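Oxygenase-reductase (Streptomyces fradiae, PDB 4OSP) reduces the C-6 ketone of angucyclinones with NADPH in the urdamycin pathway, through the C-terminal ketoreductase domain that forms this chain. Local coordinates at residues Gly112-Ala115 / Pro116-Thr120; Phe124-Leu127 / Val128-Ala132; Val168-Ala171 / Met172-Ala176; Gly175-Asp178 / Gln179-Leu182. All coordinates share one frame; numbering follows the deposited sequence.

Interaction 1 (Gly112-Ala115 / Pro116-Thr120); sequences GGVA and PEEVT
Ala-115 and Glu-118 are joined by two polar contacts of unequal strength. The backbone bond runs from Glu-118 N to Ala-115 O at 2.8 Å, with an N-H...O angle of 145°. The donor stands above the carbonyl plane rather than on a lone pair. It closes a tight turn whose central residues, Pro-116 and Glu-117, have helical backbone angles of the type I kind. The second contact runs back the other way. The carboxylate of Glu-118 returns to the start of the turn, and Ala-115 N makes a weak hydrogen bond of 3.3 Å to Glu-118 OE1. CG of Glu-118 lies beside its own backbone N and the chain beyond it is extended, which brings the carboxylate back to the backbone N of Ala-115.

This turn belongs to the loop between strand 103-106 and helix 121-142 of the Rossmann fold. Thr-120 is the N-cap residue of that helix. Gly-112 N and Gly-113 N are hydrogen-bonded to the carboxylate of Glu-167. Gln-140 NE2 of the second subunit bonds to Pro-116 O and Val-119 O, and Glu-117 OE2 bonds to His-187 NE2 of that subunit.

The apolar contacts centre on Val-114. Its CG1 presses against Glu-118 CB at 3.3 Å and meets Val-119 CG2 at 3.7 Å. Val-114 has a chi1 of 142°, well off a staggered position, which suggests a little strain. Ala-115 CB packs on Pro-116 CD at 3.5 Å. Apart from these pairs, the other methyl, Val-114 CG2, is in van der Waals contact with Glu-118 OE1 at 3.6 Å.

Interaction 2 (Phe124-Leu127 / Val128-Ala132); sequences FDRL and VAVNA
Helix 121-142 of the Rossmann fold carries this contact, in which Phe-124 to Leu-127 meet the next turn, Val-128 to Ala-132. Helices of this position commonly pair across subunits in short-chain dehydrogenases. Here Phe-124 packs on Phe-136 and Phe-137 of the second subunit, and Asp-125 forms a salt bridge to Lys-133 of that subunit.

The turns are joined by regular backbone bonds. Val-128 N to Phe-124 O measures 3.0 Å and is nearly straight at 170°. Asn-131 N to Leu-127 O is 2.8 Å. The helix then widens into a pi-type turn at 129-132.

Phe-124 has CG anti to the backbone N (chi1 -172°), which swings the ring along the helix to Val-128. Its CE2 meets Val-128 CG2 at 3.7 Å. The methyl also lies against the backbone, with Val-128 CG2 3.3 Å from Phe-124 O.

Arg-126, an NADP(+)-binding residue, bends at chi2 and chi3. Its NH2 passes 3.6 Å from Val-130 CG2. That methyl meets the guanidinium obliquely.

Leu-127 and Asn-131 run side by side in the same direction. Asn-131 OD1 accepts a hydrogen bond from Val-110 N, which fixes the amide beside the cofactor-binding Gly-109. The Asn-131 ND2 end leans on Leu-127, 3.6 Å from its CB.

Interaction 3 (Val168-Ala171 / Met172-Ala176); sequences VAYA and MTKGA
Tyr-170 and Lys-174 form the YxxxK pair of the short-chain dehydrogenase/reductase family, one turn apart near the start of helix 168-187. In relatives the tyrosine of this motif is the usual proton donor. Lys-174 binds NADP(+).

Met-172 begins the following turn. Its N bonds to Val-168 O, and its CG lies 3.5 Å from the same oxygen. The chain then bends at chi3. The sulfur stays on the side of Val-168, with SD 4.4 Å from Val-168 CG2. Met-172 also packs on Phe-136 of the second subunit.

Thr-173 takes two backbone oxygens of the preceding turn. Its N bonds to Ala-169 O. Its OG1 sits in the crowded position between backbone N and carbonyl carbon (chi1 64°), where it donates to Tyr-170 O at 2.6 Å. That oxygen is gripped twice, since Lys-174 N reaches it at 3.1 Å from the same face of the carbonyl plane.

Lys-174 turns its chain back over the tyrosine. With chi1 at -70°, CG lies beside the backbone N and over one face of the Tyr-170 ring, as a CH-pi contact 4.1 Å from the centroid and offset toward the rim. The bend at chi2 carries the rest of the chain onward, and Lys-174 CE is 3.6 Å from Tyr-170 OH. Its NZ is bonded to Ile-155 O, so the lysine is held at its far end as well as at the ring.

Gly-175 N closes the turn on Ala-171 O at 2.7 Å. One residue on, Ala-176 N takes up Met-172 O at 2.9 Å.

Interaction 4 (Gly175-Asp178 / Gln179-Leu182); sequences GAMD and QLTL
Gln-179 N is shared between two carbonyls of the preceding turn, Gly-175 O and Ala-176 O, and both bonds are weak. The first is 3.4 Å long. The second is shorter, at 3.1 Å, but its N-H...O angle is only 127°. Leu-180 N to Ala-176 O is also weak, at 3.4 Å. The backbone bonds are thus long or bent here. A firmer one follows where Leu-182 N meets Asp-178 O at 3.2 Å and 160°.

The side chains lean mainly on backbone oxygens. Gln-179 CB is 3.3 Å from Ala-176 O. A chi1 of -70° sets Gln-179 CG beside the backbone N and brings it to Gly-175 O, and the bend at chi2 turns the amide beyond it. Leu-180 CB presses on Met-177 O at 3.1 Å. Beyond it, Leu-180 CD1 meets the methyl CE of Met-177 at 4.1 Å, where the two side chains cross. Thr-181 CB rests 3.4 Å from Asp-178 O.

Helix 168-187 is the crossover of a beta-alpha-beta unit between strands 151-155 and 194-204. The polar ends of Asp-178 and Thr-181 face that sheet: Asp-178 OD1 bonds to Ser-156 OG and Ser-197 OG, and Thr-181 OG1 to Ser-197 OG and Asn-154 ND2. Gln-179 OE1 bonds to His-183 NE2, while its NE2 reaches Thr-160 O of the second subunit. Met-177 and Leu-180 pack on Pro-135 of helix 121-142 and on Asn-154 of strand 151-155.

Overall arrangement
The four contacts follow one another along the chain, and none encloses another. Interaction 1 closes a turn in the loop after strand 103-106. Interaction 2 then spans successive turns of helix 121-142. Interactions 3 and 4 lie on helix 168-187, the crossover between strands 151-155 and 194-204, and share Gly-175 and Ala-176. The loop touches both helices: Gly-112 meets Leu-127, and Pro-116 meets Val-168. The helices pack at Thr-173, whose OG1 is 3.1 Å from Asn-131 CB, and further along at Ala-132 and Ala-176. Interactions 1 and 4 stand about 23 Å apart between centres. All four touch the second subunit.

Interaction 1 (Gly112-Ala115 / Pro116-Thr120)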
loop_
_atom_site.group_PDB
_atom_site.type_symbol
_atom_site.label_atom_id
_atom_site.label_comp_id
_atom_site.label_asym_id
_atom_site.label_seq_id
_atom_site.Cartn_x
_atom_site.Cartn_y
_atom_site.Cartn_z
ATOM N N GLY B 112 -3.389 3.899 -24.686
ATOM C CA GLY B 112 -4.630 4.301 -25.357
ATOM C C GLY B 112 -4.527 5.644 -26.062
ATOM O O GLY B 112 -4.975 5.783 -27.202
ATOM N N GLY B 113 -3.946 6.630 -25.376
ATOM C CA GLY B 113 -3.725 7.966 -25.940
ATOM C C GLY B 113 -5.006 8.678 -26.344
ATOM O O GLY B 113 -5.127 9.162 -27.470
ATOM N N VAL B 114 -5.957 8.737 -25.416
ATOM C CA VAL B 114 -7.279 9.324 -25.659
ATOM C C VAL B 114 -7.871 9.812 -24.319
ATOM O O VAL B 114 -7.636 9.199 -23.266
ATOM C CB VAL B 114 -8.217 8.302 -26.373
ATOM C CG1 VAL B 114 -9.644 8.386 -25.868
ATOM C CG2 VAL B 114 -8.171 8.479 -27.886
ATOM N N ALA B 115 -8.598 10.931 -24.361
ATOM C CA ALA B 115 -9.334 11.439 -23.192
ATOM C C ALA B 115 -10.430 10.449 -22.767
ATOM O O ALA B 115 -10.991 9.746 -23.616
ATOM C CB ALA B 115 -9.937 12.804 -23.497
ATOM N N PRO B 116 -10.740 10.391 -21.451
ATOM C CA PRO B 116 -11.717 9.400 -20.954
ATOM C C PRO B 116 -13.074 9.475 -21.663
ATOM O O PRO B 116 -13.850 8.507 -21.634
ATOM C CB PRO B 116 -11.860 9.740 -19.457
ATOM C CG PRO B 116 -11.152 11.044 -19.259
ATOM C CD PRO B 116 -10.140 11.173 -20.354
ATOM N N GLU B 117 -13.348 10.602 -22.309
ATOM C CA GLU B 117 -14.613 10.786 -23.012
ATOM C C GLU B 117 -14.609 10.173 -24.414
ATOM O O GLU B 117 -15.661 9.780 -24.920
ATOM C CB GLU B 117 -15.009 12.264 -23.056
ATOM C CG GLU B 117 -15.618 12.783 -21.756
ATOM C CD GLU B 117 -14.581 13.308 -20.766
ATOM O OE1 GLU B 117 -13.386 13.390 -21.128
ATOM O OE2 GLU B 117 -14.967 13.649 -19.624
ATOM N N GLU B 118 -13.422 10.071 -25.021
ATOM C CA GLU B 118 -13.279 9.551 -26.392
ATOM C C GLU B 118 -13.096 8.036 -26.461
ATOM O O GLU B 118 -13.031 7.475 -27.552
ATOM C CB GLU B 118 -12.101 10.217 -27.112
ATOM C CG GLU B 118 -12.160 11.734 -27.208
ATOM C CD GLU B 118 -10.826 12.338 -27.631
ATOM O OE1 GLU B 118 -9.778 11.700 -27.390
ATOM O OE2 GLU B 118 -10.823 13.452 -28.199
ATOM N N VAL B 119 -12.991 7.378 -25.305
ATOM C CA VAL B 119 -12.793 5.929 -25.262
ATOM C C VAL B 119 -14.035 5.173 -25.739
ATOM O O VAL B 119 -15.123 5.325 -25.183
ATOM C CB VAL B 119 -12.398 5.441 -23.851
ATOM C CG1 VAL B 119 -12.537 3.925 -23.747
ATOM C CG2 VAL B 119 -10.978 5.883 -23.504
ATOM N N THR B 120 -13.855 4.360 -26.773
ATOM C CA THR B 120 -14.926 3.539 -27.313
ATOM C C THR B 120 -14.835 2.115 -26.781
ATOM O O THR B 120 -13.766 1.682 -26.340
ATOM C CB THR B 120 -14.872 3.481 -28.853
ATOM O OG1 THR B 120 -13.506 3.466 -29.282
ATOM C CG2 THR B 120 -15.591 4.678 -29.465
#

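Interaction 2 (Phe124-Leu127 / Val128-Ala132)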
loop_
_atom_site.group_PDB
_atom_site.type_symbol
_atom_site.label_atom_id
_atom_site.label_comp_id
_atom_site.label_asym_id
_atom_site.label_seq_id
_atom_site.Cartn_x
_atom_site.Cartn_y
_atom_site.Cartn_z
ATOM N N PHE B 124 -11.408 -0.164 -25.725
ATOM C CA PHE B 124 -11.372 -0.774 -24.407
ATOM C C PHE B 124 -11.035 -2.263 -24.558
ATOM O O PHE B 124 -10.089 -2.768 -23.930
ATOM C CB PHE B 124 -12.710 -0.587 -23.678
ATOM C CG PHE B 124 -12.683 -1.030 -22.235
ATOM C CD1 PHE B 124 -12.310 -0.144 -21.226
ATOM C CD2 PHE B 124 -13.026 -2.326 -21.887
ATOM C CE1 PHE B 124 -12.282 -0.546 -19.898
ATOM C CE2 PHE B 124 -13.001 -2.735 -20.559
ATOM C CZ PHE B 124 -12.628 -1.844 -19.564
ATOM N N ASP B 125 -11.802 -2.943 -25.415
ATOM C CA ASP B 125 -11.553 -4.339 -25.763
ATOM C C ASP B 125 -10.107 -4.555 -26.200
ATOM O O ASP B 125 -9.469 -5.526 -25.795
ATOM C CB ASP B 125 -12.503 -4.780 -26.880
ATOM C CG ASP B 125 -13.945 -4.909 -26.411
ATOM O OD1 ASP B 125 -14.205 -4.733 -25.207
ATOM O OD2 ASP B 125 -14.826 -5.184 -27.248
ATOM N N ARG B 126 -9.591 -3.631 -27.003
ATOM C CA ARG B 126 -8.249 -3.760 -27.559
ATOM C C ARG B 126 -7.194 -3.716 -26.449
ATOM O O ARG B 126 -6.295 -4.558 -26.406
ATOM C CB ARG B 126 -7.998 -2.664 -28.612
ATOM C CG ARG B 126 -6.539 -2.489 -29.032
ATOM C CD ARG B 126 -6.238 -3.168 -30.362
ATOM N NE ARG B 126 -4.914 -3.800 -30.377
ATOM C CZ ARG B 126 -4.608 -4.893 -31.081
ATOM N NH1 ARG B 126 -5.527 -5.488 -31.838
ATOM N NH2 ARG B 126 -3.381 -5.401 -31.026
ATOM N N LEU B 127 -7.318 -2.743 -25.550
ATOM C CA LEU B 127 -6.375 -2.589 -24.444
ATOM C C LEU B 127 -6.410 -3.779 -23.485
ATOM O O LEU B 127 -5.365 -4.238 -23.036
ATOM C CB LEU B 127 -6.639 -1.289 -23.685
ATOM C CG LEU B 127 -6.365 0.025 -24.439
ATOM C CD1 LEU B 127 -7.337 1.111 -24.012
ATOM C CD2 LEU B 127 -4.934 0.490 -24.248
ATOM N N VAL B 128 -7.612 -4.263 -23.176
ATOM C CA VAL B 128 -7.790 -5.441 -22.329
ATOM C C VAL B 128 -7.104 -6.650 -22.960
ATOM O O VAL B 128 -6.230 -7.272 -22.341
ATOM C CB VAL B 128 -9.287 -5.757 -22.106
ATOM C CG1 VAL B 128 -9.468 -7.151 -21.513
ATOM C CG2 VAL B 128 -9.927 -4.708 -21.208
ATOM N N ALA B 129 -7.476 -6.935 -24.212
ATOM C CA ALA B 129 -6.971 -8.082 -24.964
ATOM C C ALA B 129 -5.454 -8.154 -24.940
ATOM O O ALA B 129 -4.880 -9.242 -24.776
ATOM C CB ALA B 129 -7.476 -8.036 -26.402
ATOM N N VAL B 130 -4.808 -6.995 -25.090
ATOM C CA VAL B 130 -3.349 -6.922 -25.158
ATOM C C VAL B 130 -2.691 -6.849 -23.777
ATOM O O VAL B 130 -1.701 -7.533 -23.526
ATOM C CB VAL B 130 -2.863 -5.719 -26.014
ATOM C CG1 VAL B 130 -1.342 -5.579 -25.934
ATOM C CG2 VAL B 130 -3.304 -5.865 -27.466
ATOM N N ASN B 131 -3.233 -6.005 -22.893
ATOM C CA ASN B 131 -2.568 -5.692 -21.632
ATOM C C ASN B 131 -2.942 -6.595 -20.445
ATOM O O ASN B 131 -2.205 -6.656 -19.470
ATOM C CB ASN B 131 -2.794 -4.226 -21.239
ATOM C CG ASN B 131 -2.440 -3.242 -22.348
ATOM O OD1 ASN B 131 -1.346 -3.270 -22.903
ATOM N ND2 ASN B 131 -3.369 -2.342 -22.649
ATOM N N ALA B 132 -4.092 -7.261 -20.510
ATOM C CA ALA B 132 -4.563 -8.079 -19.382
ATOM C C ALA B 132 -4.858 -9.525 -19.791
ATOM O O ALA B 132 -4.324 -10.469 -19.202
ATOM C CB ALA B 132 -5.793 -7.450 -18.746
#

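Interaction 3 (Val168-Ala171 / Met172-Ala176)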
loop_
_atom_site.group_PDB
_atom_site.type_symbol
_atom_site.label_atom_id
_atom_site.label_comp_id
_atom_site.label_asym_id
_atom_site.label_seq_id
_atom_site.Cartn_x
_atom_site.Cartn_y
_atom_site.Cartn_z
ATOM N N VAL B 168 -6.457 6.335 -18.616
ATOM C CA VAL B 168 -7.199 5.629 -17.572
ATOM C C VAL B 168 -7.469 4.164 -17.936
ATOM O O VAL B 168 -7.228 3.256 -17.128
ATOM C CB VAL B 168 -8.502 6.383 -17.160
ATOM C CG1 VAL B 168 -9.384 6.667 -18.367
ATOM C CG2 VAL B 168 -9.266 5.608 -16.086
ATOM N N ALA B 169 -7.946 3.937 -19.158
ATOM C CA ALA B 169 -8.210 2.584 -19.627
ATOM C C ALA B 169 -6.938 1.720 -19.564
ATOM O O ALA B 169 -6.994 0.549 -19.171
ATOM C CB ALA B 169 -8.782 2.617 -21.032
ATOM N N TYR B 170 -5.798 2.313 -19.930
ATOM C CA TYR B 170 -4.506 1.631 -19.885
ATOM C C TYR B 170 -4.098 1.257 -18.459
ATOM O O TYR B 170 -3.585 0.158 -18.225
ATOM C CB TYR B 170 -3.430 2.493 -20.541
ATOM C CG TYR B 170 -1.992 2.085 -20.250
ATOM C CD1 TYR B 170 -1.319 1.169 -21.072
ATOM C CD2 TYR B 170 -1.290 2.646 -19.184
ATOM C CE1 TYR B 170 0.008 0.810 -20.823
ATOM C CE2 TYR B 170 0.037 2.295 -18.927
ATOM C CZ TYR B 170 0.679 1.377 -19.750
ATOM O OH TYR B 170 1.993 1.034 -19.490
ATOM N N ALA B 171 -4.331 2.171 -17.514
ATOM C CA ALA B 171 -4.048 1.925 -16.099
ATOM C C ALA B 171 -4.903 0.783 -15.535
ATOM O O ALA B 171 -4.420 -0.032 -14.734
ATOM C CB ALA B 171 -4.261 3.186 -15.297
ATOM N N MET B 172 -6.163 0.725 -15.951
ATOM C CA MET B 172 -7.043 -0.378 -15.559
ATOM C C MET B 172 -6.468 -1.721 -15.976
ATOM O O MET B 172 -6.452 -2.676 -15.180
ATOM C CB MET B 172 -8.457 -0.201 -16.126
ATOM C CG MET B 172 -9.205 0.954 -15.482
ATOM S SD MET B 172 -10.722 1.412 -16.323
ATOM C CE MET B 172 -11.827 0.081 -15.855
ATOM N N THR B 173 -5.974 -1.793 -17.208
ATOM C CA THR B 173 -5.410 -3.041 -17.698
ATOM C C THR B 173 -4.162 -3.398 -16.897
ATOM O O THR B 173 -3.918 -4.574 -16.613
ATOM C CB THR B 173 -5.120 -3.016 -19.224
ATOM O OG1 THR B 173 -4.121 -2.028 -19.523
ATOM C CG2 THR B 173 -6.404 -2.724 -20.021
ATOM N N LYS B 174 -3.408 -2.377 -16.489
ATOM C CA LYS B 174 -2.188 -2.588 -15.711
ATOM C C LYS B 174 -2.421 -2.883 -14.229
ATOM O O LYS B 174 -1.611 -3.568 -13.590
ATOM C CB LYS B 174 -1.228 -1.417 -15.892
ATOM C CG LYS B 174 -0.597 -1.350 -17.284
ATOM C CD LYS B 174 0.184 -2.617 -17.593
ATOM C CE LYS B 174 1.332 -2.350 -18.557
ATOM N NZ LYS B 174 2.046 -3.606 -18.941
ATOM N N GLY B 175 -3.518 -2.362 -13.679
ATOM C CA GLY B 175 -3.964 -2.745 -12.342
ATOM C C GLY B 175 -4.440 -4.188 -12.350
ATOM O O GLY B 175 -4.248 -4.922 -11.389
ATOM N N ALA B 176 -5.051 -4.596 -13.462
ATOM C CA ALA B 176 -5.389 -5.995 -13.691
ATOM C C ALA B 176 -4.124 -6.853 -13.667
ATOM O O ALA B 176 -4.100 -7.928 -13.053
ATOM C CB ALA B 176 -6.127 -6.151 -15.011
#

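Interaction 4 (Gly175-Asp178 / Gln179-Leu182)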
loop_
_atom_site.group_PDB
_atom_site.type_symbol
_atom_site.label_atom_id
_atom_site.label_comp_id
_atom_site.label_asym_id
_atom_site.label_seq_id
_atom_site.Cartn_x
_atom_site.Cartn_y
_atom_site.Cartn_z
ATOM N N GLY B 175 -3.518 -2.362 -13.679
ATOM C CA GLY B 175 -3.964 -2.745 -12.342
ATOM C C GLY B 175 -4.440 -4.188 -12.350
ATOM O O GLY B 175 -4.248 -4.922 -11.389
ATOM N N ALA B 176 -5.051 -4.596 -13.462
ATOM C CA ALA B 176 -5.389 -5.995 -13.691
ATOM C C ALA B 176 -4.124 -6.853 -13.667
ATOM O O ALA B 176 -4.100 -7.928 -13.053
ATOM C CB ALA B 176 -6.127 -6.151 -15.011
ATOM N N MET B 177 -3.068 -6.351 -14.300
ATOM C CA MET B 177 -1.780 -7.036 -14.365
ATOM C C MET B 177 -1.092 -7.235 -13.008
ATOM O O MET B 177 -0.450 -8.269 -12.776
ATOM C CB MET B 177 -0.858 -6.307 -15.344
ATOM C CG MET B 177 0.630 -6.423 -15.048
ATOM S SD MET B 177 1.576 -6.493 -16.576
ATOM C CE MET B 177 1.268 -8.184 -17.047
ATOM N N ASP B 178 -1.228 -6.258 -12.116
ATOM C CA ASP B 178 -0.728 -6.394 -10.751
ATOM C C ASP B 178 -1.440 -7.491 -9.953
ATOM O O ASP B 178 -0.861 -8.104 -9.062
ATOM C CB ASP B 178 -0.830 -5.061 -10.011
ATOM C CG ASP B 178 0.155 -4.023 -10.543
ATOM O OD1 ASP B 178 1.155 -4.416 -11.202
ATOM O OD2 ASP B 178 -0.074 -2.815 -10.305
ATOM N N GLN B 179 -2.703 -7.727 -10.263
ATOM C CA GLN B 179 -3.444 -8.781 -9.602
ATOM C C GLN B 179 -2.879 -10.142 -9.990
ATOM O O GLN B 179 -2.777 -11.045 -9.139
ATOM C CB GLN B 179 -4.939 -8.656 -9.905
ATOM C CG GLN B 179 -5.562 -7.449 -9.222
ATOM C CD GLN B 179 -5.504 -7.574 -7.706
ATOM O OE1 GLN B 179 -5.840 -8.618 -7.144
ATOM N NE2 GLN B 179 -5.067 -6.522 -7.040
ATOM N N LEU B 180 -2.452 -10.270 -11.252
ATOM C CA LEU B 180 -1.724 -11.455 -11.700
ATOM C C LEU B 180 -0.572 -11.799 -10.753
ATOM O O LEU B 180 -0.395 -12.948 -10.356
ATOM C CB LEU B 180 -1.161 -11.245 -13.111
ATOM C CG LEU B 180 -2.056 -11.475 -14.326
ATOM C CD1 LEU B 180 -1.306 -11.061 -15.591
ATOM C CD2 LEU B 180 -2.499 -12.931 -14.426
ATOM N N THR B 181 0.222 -10.794 -10.419
ATOM C CA THR B 181 1.361 -10.972 -9.535
ATOM C C THR B 181 0.914 -11.523 -8.177
ATOM O O THR B 181 1.451 -12.541 -7.702
ATOM C CB THR B 181 2.130 -9.631 -9.363
ATOM O OG1 THR B 181 2.804 -9.308 -10.590
ATOM C CG2 THR B 181 3.142 -9.707 -8.230
ATOM N N LEU B 182 -0.079 -10.867 -7.564
ATOM C CA LEU B 182 -0.511 -11.217 -6.192
ATOM C C LEU B 182 -0.996 -12.682 -6.056
ATOM O O LEU B 182 -0.510 -13.428 -5.222
ATOM C CB LEU B 182 -1.593 -10.243 -5.700
ATOM C CG LEU B 182 -2.215 -10.457 -4.308
ATOM C CD1 LEU B 182 -1.236 -10.039 -3.220
ATOM C CD2 LEU B 182 -3.517 -9.677 -4.159
#